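Local coordinates for HRDC domain-containing protein (Bifidobacterium adolescentis ATCC 15703, PDB 3CYM) that is uncharacterised but probably binds nucleic acid and acts as a 3'-5' exonuclease of the ribonuclease D type, at residues A[118-121]-A[122-125]; A[373-376]-A[377-381]; A[389-392]-A[393-396]; A[399-402]-A[403-406]; A[424-427]-A[428-432]. All blocks are in the same frame, centred on the assembly; numbering follows the deposited sequence.

Interaction 1: A[118-121]-A[122-125]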
loop_
_atom_site.group_PDB
_atom_site.type_symbol
_atom_site.label_atom_id
_atom_site.label_comp_id
_atom_site.label_asym_id
_atom_site.label_seq_id
_atom_site.Cartn_x
_atom_site.Cartn_y
_atom_site.Cartn_z
ATOM N N LEU A 118 -17.547 4.000 3.809
ATOM C CA LEU A 118 -16.180 4.394 4.129
ATOM C C LEU A 118 -16.053 5.881 4.377
ATOM O O LEU A 118 -16.669 6.688 3.690
ATOM C CB LEU A 118 -15.244 4.000 2.983
ATOM C CG LEU A 118 -13.735 4.203 3.112
ATOM C CD1 LEU A 118 -13.160 3.242 4.143
ATOM C CD2 LEU A 118 -13.100 3.988 1.756
ATOM N N PHE A 119 -15.263 6.235 5.385
ATOM C CA PHE A 119 -14.703 7.568 5.487
ATOM C C PHE A 119 -13.198 7.404 5.546
ATOM O O PHE A 119 -12.666 6.839 6.502
ATOM C CB PHE A 119 -15.210 8.317 6.720
ATOM C CG PHE A 119 -14.813 9.765 6.746
ATOM C CD1 PHE A 119 -15.671 10.735 6.267
ATOM C CD2 PHE A 119 -13.572 10.164 7.247
ATOM C CE1 PHE A 119 -15.298 12.083 6.268
ATOM C CE2 PHE A 119 -13.199 11.504 7.257
ATOM C CZ PHE A 119 -14.064 12.461 6.772
ATOM N N ASP A 120 -12.512 7.896 4.520
ATOM C CA ASP A 120 -11.056 7.834 4.491
ATOM C C ASP A 120 -10.473 9.152 5.017
ATOM O O ASP A 120 -10.591 10.196 4.368
ATOM C CB ASP A 120 -10.559 7.495 3.076
ATOM C CG ASP A 120 -9.102 7.048 3.031
ATOM O OD1 ASP A 120 -8.262 7.508 3.837
ATOM O OD2 ASP A 120 -8.784 6.240 2.137
ATOM N N THR A 121 -9.839 9.101 6.190
ATOM C CA THR A 121 -9.293 10.315 6.809
ATOM C C THR A 121 -8.066 10.850 6.066
ATOM O O THR A 121 -7.737 12.019 6.200
ATOM C CB THR A 121 -8.950 10.146 8.317
ATOM O OG1 THR A 121 -8.098 9.010 8.500
ATOM C CG2 THR A 121 -10.203 9.988 9.160
ATOM N N GLU A 122 -7.387 10.000 5.294
ATOM C CA GLU A 122 -6.278 10.478 4.495
ATOM C C GLU A 122 -6.820 11.205 3.282
ATOM O O GLU A 122 -6.398 12.314 3.003
ATOM C CB GLU A 122 -5.305 9.365 4.079
ATOM C CG GLU A 122 -4.177 9.882 3.170
ATOM C CD GLU A 122 -2.910 9.049 3.200
ATOM O OE1 GLU A 122 -2.552 8.504 2.140
ATOM O OE2 GLU A 122 -2.269 8.947 4.270
ATOM N N ILE A 123 -7.773 10.589 2.587
ATOM C CA ILE A 123 -8.388 11.205 1.411
ATOM C C ILE A 123 -9.016 12.569 1.732
ATOM O O ILE A 123 -8.779 13.555 1.020
ATOM C CB ILE A 123 -9.392 10.238 0.735
ATOM C CG1 ILE A 123 -8.630 9.083 0.070
ATOM C CG2 ILE A 123 -10.274 10.971 -0.265
ATOM C CD1 ILE A 123 -9.505 8.063 -0.637
ATOM N N ALA A 124 -9.784 12.619 2.821
ATOM C CA ALA A 124 -10.370 13.860 3.334
ATOM C C ALA A 124 -9.330 14.935 3.669
ATOM O O ALA A 124 -9.515 16.096 3.322
ATOM C CB ALA A 124 -11.241 13.570 4.542
ATOM N N ALA A 125 -8.231 14.551 4.313
ATOM C CA ALA A 125 -7.160 15.510 4.637
ATOM C C ALA A 125 -6.534 16.162 3.403
ATOM O O ALA A 125 -6.261 17.359 3.414
ATOM C CB ALA A 125 -6.088 14.849 5.489
#

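Interaction 2: A[373-376]-A[377-381]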
loop_
_atom_site.group_PDB
_atom_site.type_symbol
_atom_site.label_atom_id
_atom_site.label_comp_id
_atom_site.label_asym_id
_atom_site.label_seq_id
_atom_site.Cartn_x
_atom_site.Cartn_y
_atom_site.Cartn_z
ATOM N N VAL A 373 -5.140 23.063 -14.984
ATOM C CA VAL A 373 -5.448 22.236 -13.824
ATOM C C VAL A 373 -4.835 22.839 -12.541
ATOM O O VAL A 373 -5.483 22.841 -11.494
ATOM C CB VAL A 373 -5.056 20.758 -14.072
ATOM C CG1 VAL A 373 -5.247 19.911 -12.836
ATOM C CG2 VAL A 373 -5.899 20.190 -15.211
ATOM N N SER A 374 -3.623 23.394 -12.647
ATOM C CA SER A 374 -2.979 24.109 -11.525
ATOM C C SER A 374 -3.759 25.343 -11.081
ATOM O O SER A 374 -3.856 25.630 -9.886
ATOM C CB SER A 374 -1.542 24.518 -11.864
ATOM O OG SER A 374 -0.715 23.382 -12.041
ATOM N N GLN A 375 -4.317 26.067 -12.045
ATOM C CA GLN A 375 -5.129 27.233 -11.739
ATOM C C GLN A 375 -6.375 26.841 -10.931
ATOM O O GLN A 375 -6.732 27.527 -9.970
ATOM C CB GLN A 375 -5.495 27.991 -13.016
ATOM C CG GLN A 375 -6.085 29.376 -12.769
ATOM C CD GLN A 375 -5.200 30.241 -11.890
ATOM O OE1 GLN A 375 -4.101 30.617 -12.288
ATOM N NE2 GLN A 375 -5.677 30.560 -10.687
ATOM N N ILE A 376 -6.999 25.720 -11.298
ATOM C CA ILE A 376 -8.184 25.207 -10.591
ATOM C C ILE A 376 -7.819 24.741 -9.174
ATOM O O ILE A 376 -8.560 24.984 -8.219
ATOM C CB ILE A 376 -8.885 24.077 -11.400
ATOM C CG1 ILE A 376 -9.435 24.637 -12.726
ATOM C CG2 ILE A 376 -9.997 23.440 -10.577
ATOM C CD1 ILE A 376 -9.996 23.611 -13.706
ATOM N N ALA A 377 -6.657 24.097 -9.061
ATOM C CA ALA A 377 -6.076 23.680 -7.796
ATOM C C ALA A 377 -5.960 24.844 -6.813
ATOM O O ALA A 377 -6.390 24.722 -5.674
ATOM C CB ALA A 377 -4.723 23.057 -8.034
ATOM N N GLU A 378 -5.386 25.961 -7.274
ATOM C CA GLU A 378 -5.309 27.211 -6.513
ATOM C C GLU A 378 -6.666 27.766 -6.105
ATOM O O GLU A 378 -6.904 28.001 -4.927
ATOM C CB GLU A 378 -4.595 28.284 -7.334
ATOM C CG GLU A 378 -3.165 28.534 -6.952
ATOM C CD GLU A 378 -2.713 29.925 -7.356
ATOM O OE1 GLU A 378 -2.084 30.607 -6.518
ATOM O OE2 GLU A 378 -2.997 30.344 -8.504
ATOM N N ASP A 379 -7.550 27.961 -7.085
ATOM C CA ASP A 379 -8.857 28.584 -6.861
ATOM C C ASP A 379 -9.782 27.789 -5.939
ATOM O O ASP A 379 -10.681 28.359 -5.322
ATOM C CB ASP A 379 -9.562 28.849 -8.191
ATOM C CG ASP A 379 -8.777 29.789 -9.104
ATOM O OD1 ASP A 379 -9.057 29.793 -10.322
ATOM O OD2 ASP A 379 -7.877 30.511 -8.616
ATOM N N THR A 380 -9.557 26.480 -5.851
ATOM C CA THR A 380 -10.313 25.619 -4.938
ATOM C C THR A 380 -9.505 25.178 -3.709
ATOM O O THR A 380 -10.057 24.534 -2.818
ATOM C CB THR A 380 -10.865 24.359 -5.654
ATOM O OG1 THR A 380 -9.780 23.489 -5.997
ATOM C CG2 THR A 380 -11.653 24.740 -6.921
ATOM N N ARG A 381 -8.216 25.534 -3.667
ATOM C CA ARG A 381 -7.293 25.143 -2.587
ATOM C C ARG A 381 -7.268 23.622 -2.343
ATOM O O ARG A 381 -7.449 23.137 -1.224
ATOM C CB ARG A 381 -7.545 25.959 -1.310
ATOM C CG ARG A 381 -6.579 27.120 -1.143
ATOM C CD ARG A 381 -7.269 28.365 -0.613
ATOM N NE ARG A 381 -7.847 29.159 -1.698
ATOM C CZ ARG A 381 -7.197 30.105 -2.381
ATOM N NH1 ARG A 381 -7.819 30.768 -3.353
ATOM N NH2 ARG A 381 -5.931 30.393 -2.096
#

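Interaction 3: A[389-392]-A[393-396]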
loop_
_atom_site.group_PDB
_atom_site.type_symbol
_atom_site.label_atom_id
_atom_site.label_comp_id
_atom_site.label_asym_id
_atom_site.label_seq_id
_atom_site.Cartn_x
_atom_site.Cartn_y
_atom_site.Cartn_z
ATOM N N LYS A 389 -5.880 12.958 -11.290
ATOM C CA LYS A 389 -4.631 12.194 -11.395
ATOM C C LYS A 389 -3.796 12.658 -12.578
ATOM O O LYS A 389 -4.257 12.596 -13.718
ATOM C CB LYS A 389 -4.894 10.692 -11.503
ATOM C CG LYS A 389 -3.629 9.850 -11.368
ATOM C CD LYS A 389 -3.935 8.367 -11.383
ATOM C CE LYS A 389 -2.667 7.546 -11.489
ATOM N NZ LYS A 389 -2.995 6.128 -11.835
ATOM N N PRO A 390 -2.561 13.125 -12.300
ATOM C CA PRO A 390 -1.637 13.659 -13.289
ATOM C C PRO A 390 -1.484 12.797 -14.537
ATOM O O PRO A 390 -1.385 13.346 -15.633
ATOM C CB PRO A 390 -0.331 13.736 -12.512
ATOM C CG PRO A 390 -0.785 14.089 -11.141
ATOM C CD PRO A 390 -1.972 13.193 -10.947
ATOM N N GLN A 391 -1.498 11.474 -14.371
ATOM C CA GLN A 391 -1.375 10.534 -15.498
ATOM C C GLN A 391 -2.538 10.607 -16.504
ATOM O O GLN A 391 -2.341 10.373 -17.707
ATOM C CB GLN A 391 -1.171 9.094 -14.995
ATOM C CG GLN A 391 -0.724 8.075 -16.058
ATOM C CD GLN A 391 0.632 8.403 -16.698
ATOM O OE1 GLN A 391 1.527 8.938 -16.050
ATOM N NE2 GLN A 391 0.780 8.066 -17.967
ATOM N N TYR A 392 -3.735 10.942 -16.025
ATOM C CA TYR A 392 -4.902 11.029 -16.910
ATOM C C TYR A 392 -4.771 12.193 -17.907
ATOM O O TYR A 392 -5.175 12.069 -19.067
ATOM C CB TYR A 392 -6.217 11.106 -16.117
ATOM C CG TYR A 392 -6.503 9.930 -15.185
ATOM C CD1 TYR A 392 -5.900 8.677 -15.376
ATOM C CD2 TYR A 392 -7.403 10.065 -14.130
ATOM C CE1 TYR A 392 -6.162 7.613 -14.526
ATOM C CE2 TYR A 392 -7.679 8.993 -13.272
ATOM C CZ TYR A 392 -7.057 7.780 -13.480
ATOM O OH TYR A 392 -7.325 6.733 -12.640
ATOM N N LEU A 393 -4.168 13.295 -17.456
ATOM C CA LEU A 393 -3.872 14.461 -18.307
ATOM C C LEU A 393 -2.770 14.179 -19.317
ATOM O O LEU A 393 -2.805 14.689 -20.436
ATOM C CB LEU A 393 -3.465 15.673 -17.462
ATOM C CG LEU A 393 -4.325 16.073 -16.266
ATOM C CD1 LEU A 393 -3.603 17.140 -15.455
ATOM C CD2 LEU A 393 -5.662 16.571 -16.723
ATOM N N ARG A 394 -1.775 13.405 -18.894
ATOM C CA ARG A 394 -0.707 12.932 -19.770
ATOM C C ARG A 394 -1.240 11.995 -20.864
ATOM O O ARG A 394 -0.934 12.175 -22.048
ATOM C CB ARG A 394 0.382 12.231 -18.952
ATOM C CG ARG A 394 1.117 13.142 -17.972
ATOM C CD ARG A 394 2.433 12.525 -17.509
ATOM N NE ARG A 394 2.244 11.548 -16.441
ATOM C CZ ARG A 394 2.303 11.827 -15.142
ATOM N NH1 ARG A 394 2.538 13.062 -14.724
ATOM N NH2 ARG A 394 2.112 10.864 -14.254
ATOM N N ASN A 395 -2.038 11.003 -20.465
ATOM C CA ASN A 395 -2.704 10.109 -21.414
ATOM C C ASN A 395 -3.557 10.867 -22.448
ATOM O O ASN A 395 -3.495 10.569 -23.642
ATOM C CB ASN A 395 -3.533 9.045 -20.670
ATOM C CG ASN A 395 -2.661 8.021 -19.933
ATOM O OD1 ASN A 395 -1.432 8.008 -20.070
ATOM N ND2 ASN A 395 -3.300 7.153 -19.147
ATOM N N LEU A 396 -4.302 11.870 -21.980
ATOM C CA LEU A 396 -5.147 12.735 -22.824
ATOM C C LEU A 396 -4.374 13.508 -23.896
ATOM O O LEU A 396 -4.836 13.648 -25.027
ATOM C CB LEU A 396 -5.942 13.704 -21.936
ATOM C CG LEU A 396 -6.807 14.827 -22.525
ATOM C CD1 LEU A 396 -8.139 14.322 -23.080
ATOM C CD2 LEU A 396 -7.049 15.865 -21.448
#

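Interaction 4: A[399-402]-A[403-406]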
loop_
_atom_site.group_PDB
_atom_site.type_symbol
_atom_site.label_atom_id
_atom_site.label_comp_id
_atom_site.label_asym_id
_atom_site.label_seq_id
_atom_site.Cartn_x
_atom_site.Cartn_y
_atom_site.Cartn_z
ATOM N N THR A 399 -1.159 12.338 -27.943
ATOM C CA THR A 399 -1.829 12.263 -29.232
ATOM C C THR A 399 -1.371 13.430 -30.120
ATOM O O THR A 399 -1.005 14.506 -29.630
ATOM C CB THR A 399 -3.384 12.274 -29.082
ATOM O OG1 THR A 399 -4.003 12.350 -30.370
ATOM C CG2 THR A 399 -3.857 13.453 -28.234
ATOM N N ASP A 400 -1.388 13.211 -31.428
ATOM C CA ASP A 400 -1.113 14.285 -32.376
ATOM C C ASP A 400 -2.410 14.959 -32.842
ATOM O O ASP A 400 -2.393 15.857 -33.693
ATOM C CB ASP A 400 -0.293 13.753 -33.551
ATOM C CG ASP A 400 1.119 13.362 -33.142
ATOM O OD1 ASP A 400 1.630 12.356 -33.675
ATOM O OD2 ASP A 400 1.717 14.047 -32.278
ATOM N N GLU A 401 -3.527 14.525 -32.258
ATOM C CA GLU A 401 -4.843 15.087 -32.538
ATOM C C GLU A 401 -5.585 15.424 -31.228
ATOM O O GLU A 401 -6.648 14.846 -30.965
ATOM C CB GLU A 401 -5.668 14.091 -33.369
ATOM C CG GLU A 401 -5.138 13.814 -34.777
ATOM C CD GLU A 401 -5.552 12.445 -35.311
ATOM O OE1 GLU A 401 -5.431 11.440 -34.577
ATOM O OE2 GLU A 401 -5.994 12.371 -36.475
ATOM N N PRO A 402 -5.045 16.367 -30.409
ATOM C CA PRO A 402 -5.671 16.585 -29.091
ATOM C C PRO A 402 -7.009 17.312 -29.159
ATOM O O PRO A 402 -7.816 17.199 -28.241
ATOM C CB PRO A 402 -4.639 17.438 -28.342
ATOM C CG PRO A 402 -3.920 18.175 -29.405
ATOM C CD PRO A 402 -3.894 17.271 -30.618
ATOM N N ARG A 403 -7.248 18.034 -30.250
ATOM C CA ARG A 403 -8.490 18.773 -30.419
ATOM C C ARG A 403 -9.672 17.875 -30.767
ATOM O O ARG A 403 -10.815 18.326 -30.712
ATOM C CB ARG A 403 -8.318 19.883 -31.452
ATOM C CG ARG A 403 -7.604 21.082 -30.894
ATOM C CD ARG A 403 -7.076 21.994 -31.979
ATOM N NE ARG A 403 -6.360 23.126 -31.390
ATOM C CZ ARG A 403 -5.061 23.126 -31.090
ATOM N NH1 ARG A 403 -4.303 22.056 -31.321
ATOM N NH2 ARG A 403 -4.515 24.207 -30.553
ATOM N N LYS A 404 -9.389 16.619 -31.117
ATOM C CA LYS A 404 -10.418 15.632 -31.444
ATOM C C LYS A 404 -10.833 14.796 -30.231
ATOM O O LYS A 404 -11.664 13.882 -30.348
ATOM C CB LYS A 404 -9.952 14.716 -32.583
ATOM C CG LYS A 404 -10.013 15.364 -33.964
ATOM C CD LYS A 404 -10.253 14.335 -35.065
ATOM C CE LYS A 404 -8.961 13.708 -35.553
ATOM N NZ LYS A 404 -8.230 14.576 -36.523
ATOM N N ARG A 405 -10.250 15.104 -29.072
ATOM C CA ARG A 405 -10.596 14.428 -27.822
ATOM C C ARG A 405 -11.956 14.893 -27.323
ATOM O O ARG A 405 -12.264 16.092 -27.344
ATOM C CB ARG A 405 -9.566 14.723 -26.728
ATOM C CG ARG A 405 -8.179 14.168 -26.947
ATOM C CD ARG A 405 -8.155 12.661 -26.893
ATOM N NE ARG A 405 -6.936 12.192 -26.238
ATOM C CZ ARG A 405 -6.370 11.009 -26.442
ATOM N NH1 ARG A 405 -6.900 10.145 -27.300
ATOM N NH2 ARG A 405 -5.271 10.691 -25.777
ATOM N N ASP A 406 -12.776 13.945 -26.887
ATOM C CA ASP A 406 -13.912 14.285 -26.049
ATOM C C ASP A 406 -13.324 14.257 -24.650
ATOM O O ASP A 406 -13.195 13.190 -24.057
ATOM C CB ASP A 406 -15.052 13.267 -26.201
ATOM C CG ASP A 406 -16.331 13.671 -25.446
ATOM O OD1 ASP A 406 -17.408 13.185 -25.856
ATOM O OD2 ASP A 406 -16.285 14.439 -24.447
HETATM O O HOH W 1 -10.437 18.344 -26.962
#

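Interaction 5: A[424-427]-A[428-432]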
loop_
_atom_site.group_PDB
_atom_site.type_symbol
_atom_site.label_atom_id
_atom_site.label_comp_id
_atom_site.label_asym_id
_atom_site.label_seq_id
_atom_site.Cartn_x
_atom_site.Cartn_y
_atom_site.Cartn_z
ATOM N N VAL A 424 -13.115 20.085 -14.095
ATOM C CA VAL A 424 -11.886 20.241 -14.862
ATOM C C VAL A 424 -12.081 20.273 -16.382
ATOM O O VAL A 424 -11.455 21.085 -17.059
ATOM C CB VAL A 424 -10.825 19.180 -14.372
ATOM C CG1 VAL A 424 -10.089 18.464 -15.496
ATOM C CG2 VAL A 424 -9.880 19.792 -13.343
ATOM N N ALA A 425 -12.966 19.421 -16.896
ATOM C CA ALA A 425 -12.965 19.048 -18.317
ATOM C C ALA A 425 -13.125 20.187 -19.323
ATOM O O ALA A 425 -12.455 20.196 -20.354
ATOM C CB ALA A 425 -13.988 17.969 -18.575
ATOM N N GLU A 426 -13.983 21.154 -19.010
ATOM C CA GLU A 426 -14.237 22.273 -19.923
ATOM C C GLU A 426 -13.028 23.192 -20.029
ATOM O O GLU A 426 -12.647 23.600 -21.136
ATOM C CB GLU A 426 -15.478 23.076 -19.508
ATOM C CG GLU A 426 -15.975 24.014 -20.607
ATOM C CD GLU A 426 -17.140 24.886 -20.191
ATOM O OE1 GLU A 426 -17.485 25.823 -20.936
ATOM O OE2 GLU A 426 -17.715 24.647 -19.118
ATOM N N SER A 427 -12.430 23.507 -18.881
ATOM C CA SER A 427 -11.242 24.354 -18.855
ATOM C C SER A 427 -10.069 23.659 -19.539
ATOM O O SER A 427 -9.253 24.314 -20.169
ATOM C CB SER A 427 -10.881 24.758 -17.425
ATOM O OG SER A 427 -11.724 25.799 -16.966
ATOM N N VAL A 428 -9.996 22.334 -19.409
ATOM C CA VAL A 428 -8.944 21.549 -20.057
ATOM C C VAL A 428 -9.164 21.564 -21.573
ATOM O O VAL A 428 -8.232 21.830 -22.337
ATOM C CB VAL A 428 -8.868 20.113 -19.474
ATOM C CG1 VAL A 428 -8.062 19.184 -20.365
ATOM C CG2 VAL A 428 -8.242 20.147 -18.081
ATOM N N SER A 429 -10.412 21.323 -21.986
ATOM C CA SER A 429 -10.847 21.424 -23.388
ATOM C C SER A 429 -10.470 22.773 -24.019
ATOM O O SER A 429 -9.966 22.820 -25.139
ATOM C CB SER A 429 -12.361 21.216 -23.470
ATOM O OG SER A 429 -12.716 20.462 -24.602
ATOM N N ARG A 430 -10.695 23.857 -23.276
ATOM C CA ARG A 430 -10.305 25.202 -23.699
ATOM C C ARG A 430 -8.792 25.394 -23.806
ATOM O O ARG A 430 -8.320 26.071 -24.722
ATOM C CB ARG A 430 -10.890 26.248 -22.757
ATOM C CG ARG A 430 -12.361 26.454 -22.945
ATOM C CD ARG A 430 -12.936 27.384 -21.896
ATOM N NE ARG A 430 -14.397 27.403 -21.954
ATOM C CZ ARG A 430 -15.159 28.389 -21.486
ATOM N NH1 ARG A 430 -14.614 29.455 -20.919
ATOM N NH2 ARG A 430 -16.477 28.311 -21.589
ATOM N N ALA A 431 -8.041 24.819 -22.869
ATOM C CA ALA A 431 -6.576 24.887 -22.903
ATOM C C ALA A 431 -6.002 24.151 -24.118
ATOM O O ALA A 431 -5.108 24.667 -24.790
ATOM C CB ALA A 431 -5.978 24.349 -21.606
ATOM N N ILE A 432 -6.544 22.966 -24.403
ATOM C CA ILE A 432 -6.179 22.169 -25.581
ATOM C C ILE A 432 -6.405 22.940 -26.881
ATOM O O ILE A 432 -5.524 22.963 -27.749
ATOM C CB ILE A 432 -6.957 20.834 -25.613
ATOM C CG1 ILE A 432 -6.359 19.860 -24.597
ATOM C CG2 ILE A 432 -6.966 20.220 -27.020
ATOM C CD1 ILE A 432 -7.107 18.532 -24.428
#

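Interaction 1: A[118-121]-A[122-125]
D120 caps the first turn of the helix that carries E122 and I123. The site is a strand-to-helix junction in the 3'-5' exonuclease domain, which belongs to the RNase H clan. Strand 117-120, an outermost strand of the mixed sheet, runs straight into helix 121-127, and D120 is its N-cap. CG of D120 lies anti to the backbone N (chi1 -165°), which turns the carboxylate onto the first turn. There D120 OD1 accepts from E122 N at 3.0 Å. The N-H arrives on the anti side, somewhat out of the carboxylate plane, and the bond is bent, 140° at the hydrogen. I123 N also donates to D120 OD1, but at 3.4 Å this bond is weak. Two residues after strand 95-98 hold the same group: D120 OD1 accepts from D100 N, and D120 OD2 bonds to S101 OG. The helix start would probably favour the charged form of this buried carboxylate. With an alanine in place of D120, E122 N and D100 N would probably lose their shared acceptor, and the S101 hydroxyl its mate. The I123 side chain crosses that of D120 at about a right angle. Its CD1 rests 3.4 Å from D120 OD2. The main chain adds the first full helical bond, from A124 N to D120 O at 3.0 Å, nearly straight (172°). T121 OG1 is hydrogen-bonded to H99 ND1. On the sheet side F119, whose ring also meets F200, brings its CZ obliquely to within 3.8 Å of A124 CB.

Interaction 2: A[373-376]-A[377-381]
T380 closes back on I376 near the end of helix 360-380. Two of its atoms grip one carbonyl. T380 N donates to I376 O at 3.0 Å, and T380 OG1 donates to I376 O at 2.9 Å. They come from opposite faces of the carbonyl plane. The hydroxyl gets there because OG1 sits between the backbone N and the carbonyl carbon (chi1 69°). OG1 is also bonded to T382 OG1. A valine in place of T380 would probably leave I376 O with the backbone N-H alone and T382 OG1 without its mate. This is the packed side of the helix. A377 CB lies 3.3 Å from S374 O and also faces V384 and V387. The I376 side chain turns to helix 418-433, where it meets L423.

The solvent side is looser. Q375 is bent at chi2 (54°), which folds its amide along the helix toward D379. Q375 NE2 donates to D379 OD2 at 3.0 Å. The acceptor lies in the amide plane, but the donor comes from above the carboxylate plane, and the bond is bent (135°). A second bond, from Q375 NE2 to D379 OD1, is weak at 3.5 Å. The amide and carboxylate are turned moderately against each other. Both residues are exposed.

Beyond T380 the chain leaves the helix at R381. The guanidinium of R381 lies with one face over E378 O. R381 has positive phi, and two bonds run back into the last turn, which is the Schellman motif of a helix C-terminus.

Interaction 3: A[389-392]-A[393-396]
Q391 OE1 is gripped by R394 in the first turn of helix 390-397, part of the HRDC-like C-terminal domain. R394 NE and R394 NH2 both donate to Q391 OE1, each at 2.7 Å. The grip is side-on: the oxygen lies at the guanidinium edge, in its plane. Both nitrogens reach it from the same face of the amide, and the two planes are 59° apart. Q391 is folded at chi2 (62°), which lifts its amide between R394 and N395. The other end of the amide is used too. Q391 NE2 donates to N395 OD1 at 3.1 Å, from above the carbonyl plane of N395. These amides are steeply turned against each other, at 71°. R394 is bent at chi3, and one guanidinium face lies over the backbone of P390 and Q391. P390 CB is 3.7 Å from R394 NH1. The helix backbone sets their spacing, with N395 N donating to Q391 O at 2.8 Å.

Further out, a preceding loop holds the group. Q391 NE2 bonds to A348 O, and N395 OD1 accepts from A348 N. N395 ND2 is bonded to Q414 OE1 of helix 407-414.

Interaction 4: A[399-402]-A[403-406]
The backbone from E401 to K404 makes a short 3-10 turn, with K404 N donating to E401 O at 3.3 Å. R405 N adds a weak bond to P402 O. Before the turn, T399 OG1 lies anti to its own N (chi1 174°) and accepts from E401 N at 2.9 Å, an ST turn. The same torsion leaves CG2 of T399 turned to R405. It sits 3.7 Å above one face of the R405 guanidinium, toward its rim. R405 reaches it with a chain bent at chi2 and chi3. NE of R405 donates to L396 O, and the group also makes a cation-pi contact with F410. On the outer side, K404 curls back through bends at chi3 and chi4. Its NZ stands 3.1 Å from E401 OE2, a salt bridge made from above the carboxylate plane. K404 was modelled in two conformers, so the bridge may not always form. A water donates to both P402 O (3.1 Å) and R405 O (2.9 Å), bridging the two carbonyls.

The turn is part of the loop between helix 390-397 and helix 407-414. D406, at its end, is the N-cap of helix 407-414. P402 is buried against I432 of helix 418-433. R403 also lies on I432 and donates from NH2 to E433 O, near the end of that helix.

Interaction 5: A[424-427]-A[428-432]
R430 lies beside E426, one helical turn on, in helix 418-433. Its CB is 3.6 Å from E426 O. CG passes closer, 3.4 Å from that same E426 O, because it stands anti to the carbonyl carbon (chi1 -74°) and so runs back along the helix. R430 CD is 3.9 Å from E426 O. From CG to NE the chain is extended, which carries it outward alongside E426. R430 NE is 3.6 Å from E426 OE1, and R430 CZ 3.5 Å from the same E426 OE1. At the tip R430 NH2 meets E426 OE1 at 2.8 Å. This is a salt bridge, but its hydrogen bond is weak: the N-H points well off the oxygen, with an angle of 123°. The carboxylate and guanidinium planes are nearly perpendicular, 83° apart. The two side chains lie side by side and point the same way. Both are exposed.

The helix is the last one of the HRDC-like C-terminal domain. The charged pair lies on its outer side, and an apolar stripe faces the other helices. There V424 CG1 touches V428 CG2 at 3.6 Å, the two side chains crossing at a slant. V424 also meets L411 and V428 meets V407, both of helix 407-414.

The backbone is kinked at E426 and S427, whose N atoms have no bond to the turn before. After that the regular bonding resumes. S429 N donates to A425 O at 2.8 Å. S429 CB sits equally close to A425 O and E426 O. Further on, A431 O accepts from R368 NE of helix 360-380.

Interactions 2 to 5 form one cluster in the C-terminal domain. Interaction 1 belongs to the exonuclease domain. Its nearest atoms are about 8 Å from those of interaction 2, with centres 20 Å apart. The E122 side chain of interaction 1 is about 9 Å from a bound sodium ion; D44, E46 and D172 form a sodium site in this entry. Within the cluster V373 is shared. Its CG2 lies 3.8 Å from L393 CD1 of interaction 3 and 3.7 Å from V428 CG2 of interaction 5. L396 CD2 of interaction 3 lies 3.6 Å from V428 CG1 of interaction 5. Interaction 4 borders this core, with centres 12 Å from interaction 5 and 13 Å from interaction 3.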